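Local coordinates for TBC1 domain family member 22A (Homo sapiens, PDB 2QFZ), which may act as a GTPase-activating protein for Rab family proteins through its helical TBC domain, at residues F158-I166 / V176-I187. Sequence-based numbering, arbitrary orientation.
Sequences FVVFICEYI and VSGVPAEVLCNI
Ile-187 meets four residues of 158-166 through its end methyl CD1 and its branch methyl CG2. Its CD1 lies 3.7 Å from Ile-162 CA and 3.8 Å from Tyr-165 CD2, whereas its CG2, set anti to the backbone N, reaches Phe-158 CD1 and Phe-161 CB, each at 4.0 Å. The remaining aliphatic contacts centre on Ile-162. Its CG1 stands anti to the backbone N (chi1 -159°), and the extended chain beyond carries CD1 on to Val-176 CG2 at 3.7 Å and to Leu-184 CD1 at 3.5 Å, the latter tighter than usual van der Waals contact. Val-179 CG2 touches Ile-166 CG2 and lies somewhat farther from Ile-162 CG1. Trimming Ile-162 to an alanine would probably open a gap between Val-176, Leu-184 and Ile-187, leaving Leu-184 CD1 without its close partner.

Two rings take part differently. Val-183 CG1 sits over the Tyr-165 ring, 3.8 Å from its centroid and 7° off the normal, a well-centred CH-pi contact. Phe-158 instead makes a plain apolar contact, its ring edge meeting Val-176 CG2, and its ring also packs edge-to-face with Phe-130.

A type I beta turn from Val-176 to Val-179 leads to Pro-180 at the N-cap of helix 181-200. The axis of 181-187 makes 140° with that of 158-162, nearer antiparallel than parallel, with a closest approach of 10.4 Å. No hydrogen bond crosses between the segments; within this all-helical TBC domain, the end of helix 150-162 and the start of helix 181-200 are therefore matched by apolar shape and one CH-pi contact, not by polar pairing.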
# COMPACT_ATOMS: atom_id res chain seq x y z
N PHE A 158 -6.30 -1.24 -7.45
CA PHE A 158 -7.39 -1.76 -8.24
C PHE A 158 -8.69 -1.07 -7.83
O PHE A 158 -9.46 -0.65 -8.68
CB PHE A 158 -7.50 -3.30 -8.09
CG PHE A 158 -8.71 -3.89 -8.78
CD1 PHE A 158 -8.66 -4.23 -10.15
CD2 PHE A 158 -9.91 -4.05 -8.08
CE1 PHE A 158 -9.81 -4.76 -10.79
CE2 PHE A 158 -11.06 -4.54 -8.71
CZ PHE A 158 -11.01 -4.92 -10.06
N VAL A 159 -8.91 -0.93 -6.52
CA VAL A 159 -10.12 -0.31 -6.01
C VAL A 159 -10.16 1.17 -6.39
O VAL A 159 -11.17 1.64 -6.87
CB VAL A 159 -10.28 -0.54 -4.48
CG1 VAL A 159 -11.28 0.43 -3.89
CG2 VAL A 159 -10.67 -2.00 -4.22
N VAL A 160 -9.06 1.88 -6.21
CA VAL A 160 -8.99 3.28 -6.60
C VAL A 160 -9.32 3.43 -8.10
O VAL A 160 -10.20 4.23 -8.47
CB VAL A 160 -7.62 3.93 -6.19
CG1 VAL A 160 -7.32 5.25 -6.90
CG2 VAL A 160 -7.58 4.13 -4.67
N PHE A 161 -8.64 2.64 -8.95
CA PHE A 161 -8.81 2.75 -10.39
C PHE A 161 -10.18 2.25 -10.89
O PHE A 161 -10.76 2.89 -11.74
CB PHE A 161 -7.67 2.07 -11.17
CG PHE A 161 -6.30 2.58 -10.85
CD1 PHE A 161 -6.09 3.87 -10.36
CD2 PHE A 161 -5.19 1.79 -11.10
CE1 PHE A 161 -4.79 4.33 -10.07
CE2 PHE A 161 -3.89 2.25 -10.81
CZ PHE A 161 -3.70 3.55 -10.31
N ILE A 162 -10.73 1.17 -10.33
CA ILE A 162 -12.05 0.72 -10.77
C ILE A 162 -13.14 1.70 -10.35
O ILE A 162 -14.14 1.83 -11.04
CB ILE A 162 -12.36 -0.73 -10.31
CG1 ILE A 162 -13.47 -1.31 -11.20
CG2 ILE A 162 -12.75 -0.79 -8.82
CD1 ILE A 162 -13.42 -2.79 -11.35
N CYS A 163 -12.91 2.45 -9.26
CA CYS A 163 -13.87 3.43 -8.77
C CYS A 163 -14.07 4.65 -9.68
O CYS A 163 -15.01 5.39 -9.48
CB CYS A 163 -13.53 3.89 -7.34
SG CYS A 163 -14.08 2.71 -6.03
N GLU A 164 -13.20 4.86 -10.67
CA GLU A 164 -13.38 5.92 -11.67
C GLU A 164 -14.53 5.55 -12.70
O GLU A 164 -14.95 6.39 -13.52
CB GLU A 164 -12.02 6.18 -12.39
CG GLU A 164 -11.90 7.56 -13.16
CD GLU A 164 -10.51 7.83 -13.73
OE1 GLU A 164 -9.74 6.86 -13.94
OE2 GLU A 164 -10.15 9.02 -13.95
N TYR A 165 -15.00 4.30 -12.65
CA TYR A 165 -15.94 3.75 -13.64
C TYR A 165 -17.19 3.09 -13.06
O TYR A 165 -17.89 2.38 -13.79
CB TYR A 165 -15.23 2.70 -14.50
CG TYR A 165 -14.07 3.25 -15.29
CD1 TYR A 165 -14.29 3.90 -16.45
CD2 TYR A 165 -12.75 3.12 -14.84
CE1 TYR A 165 -13.27 4.41 -17.19
CE2 TYR A 165 -11.70 3.65 -15.57
CZ TYR A 165 -11.98 4.28 -16.77
OH TYR A 165 -11.01 4.84 -17.58
N ILE A 166 -17.48 3.33 -11.77
CA ILE A 166 -18.70 2.81 -11.12
C ILE A 166 -19.36 3.88 -10.27
O ILE A 166 -18.73 4.86 -9.87
CB ILE A 166 -18.43 1.56 -10.24
CG1 ILE A 166 -17.37 1.87 -9.15
CG2 ILE A 166 -18.04 0.36 -11.14
CD1 ILE A 166 -16.82 0.63 -8.42
N VAL A 176 -17.97 -4.92 -9.61
CA VAL A 176 -17.26 -4.92 -10.88
C VAL A 176 -18.18 -5.32 -12.07
O VAL A 176 -17.80 -5.14 -13.22
CB VAL A 176 -16.04 -5.95 -10.80
CG1 VAL A 176 -15.27 -6.04 -12.12
CG2 VAL A 176 -15.09 -5.57 -9.66
N SER A 177 -19.37 -5.84 -11.78
CA SER A 177 -20.20 -6.51 -12.83
C SER A 177 -20.57 -5.64 -14.06
O SER A 177 -20.67 -6.17 -15.17
CB SER A 177 -21.47 -7.15 -12.22
OG SER A 177 -22.33 -6.17 -11.66
N GLY A 178 -20.74 -4.34 -13.86
CA GLY A 178 -21.12 -3.43 -14.96
C GLY A 178 -20.01 -2.91 -15.88
O GLY A 178 -20.30 -2.35 -16.94
N VAL A 179 -18.75 -3.08 -15.48
CA VAL A 179 -17.61 -2.50 -16.20
C VAL A 179 -17.38 -3.28 -17.50
O VAL A 179 -17.20 -4.49 -17.46
CB VAL A 179 -16.32 -2.50 -15.33
CG1 VAL A 179 -15.15 -1.84 -16.08
CG2 VAL A 179 -16.56 -1.81 -13.97
N PRO A 180 -17.38 -2.59 -18.67
CA PRO A 180 -17.05 -3.29 -19.93
C PRO A 180 -15.69 -3.96 -19.85
O PRO A 180 -14.80 -3.46 -19.17
CB PRO A 180 -17.00 -2.18 -20.98
CG PRO A 180 -17.63 -0.97 -20.36
CD PRO A 180 -17.65 -1.16 -18.87
N ALA A 181 -15.55 -5.08 -20.53
CA ALA A 181 -14.31 -5.87 -20.57
C ALA A 181 -13.07 -5.09 -20.99
O ALA A 181 -11.99 -5.27 -20.41
CB ALA A 181 -14.50 -7.09 -21.49
N GLU A 182 -13.20 -4.25 -22.00
CA GLU A 182 -12.08 -3.46 -22.52
C GLU A 182 -11.55 -2.50 -21.43
O GLU A 182 -10.35 -2.29 -21.28
CB GLU A 182 -12.58 -2.66 -23.73
CG GLU A 182 -11.60 -2.52 -24.89
CD GLU A 182 -12.32 -2.19 -26.19
OE1 GLU A 182 -13.32 -1.43 -26.12
OE2 GLU A 182 -11.93 -2.71 -27.28
N VAL A 183 -12.48 -1.94 -20.66
CA VAL A 183 -12.17 -0.95 -19.64
C VAL A 183 -11.52 -1.64 -18.46
O VAL A 183 -10.52 -1.15 -17.93
CB VAL A 183 -13.42 -0.21 -19.16
CG1 VAL A 183 -13.16 0.47 -17.80
CG2 VAL A 183 -13.89 0.79 -20.24
N LEU A 184 -12.09 -2.78 -18.07
CA LEU A 184 -11.50 -3.67 -17.03
C LEU A 184 -10.04 -4.17 -17.33
O LEU A 184 -9.21 -4.22 -16.41
CB LEU A 184 -12.42 -4.85 -16.81
CG LEU A 184 -12.74 -5.38 -15.42
CD1 LEU A 184 -13.22 -4.28 -14.49
CD2 LEU A 184 -13.76 -6.51 -15.56
N CYS A 185 -9.73 -4.55 -18.59
CA CYS A 185 -8.33 -4.83 -18.98
C CYS A 185 -7.40 -3.64 -18.81
O CYS A 185 -6.22 -3.83 -18.47
CB CYS A 185 -8.21 -5.28 -20.44
SG CYS A 185 -9.09 -6.74 -20.78
N ASN A 186 -7.90 -2.45 -19.12
CA ASN A 186 -7.13 -1.21 -18.97
C ASN A 186 -6.80 -0.92 -17.50
O ASN A 186 -5.67 -0.56 -17.17
CB ASN A 186 -7.86 -0.03 -19.57
CG ASN A 186 -7.74 0.02 -21.10
OD1 ASN A 186 -7.07 -0.81 -21.74
ND2 ASN A 186 -8.38 1.01 -21.68
N ILE A 187 -7.79 -1.10 -16.64
CA ILE A 187 -7.62 -1.03 -15.20
C ILE A 187 -6.58 -2.01 -14.69
O ILE A 187 -5.77 -1.65 -13.86
CB ILE A 187 -8.95 -1.25 -14.45
CG1 ILE A 187 -9.89 -0.06 -14.68
CG2 ILE A 187 -8.69 -1.42 -12.94
CD1 ILE A 187 -11.34 -0.32 -14.23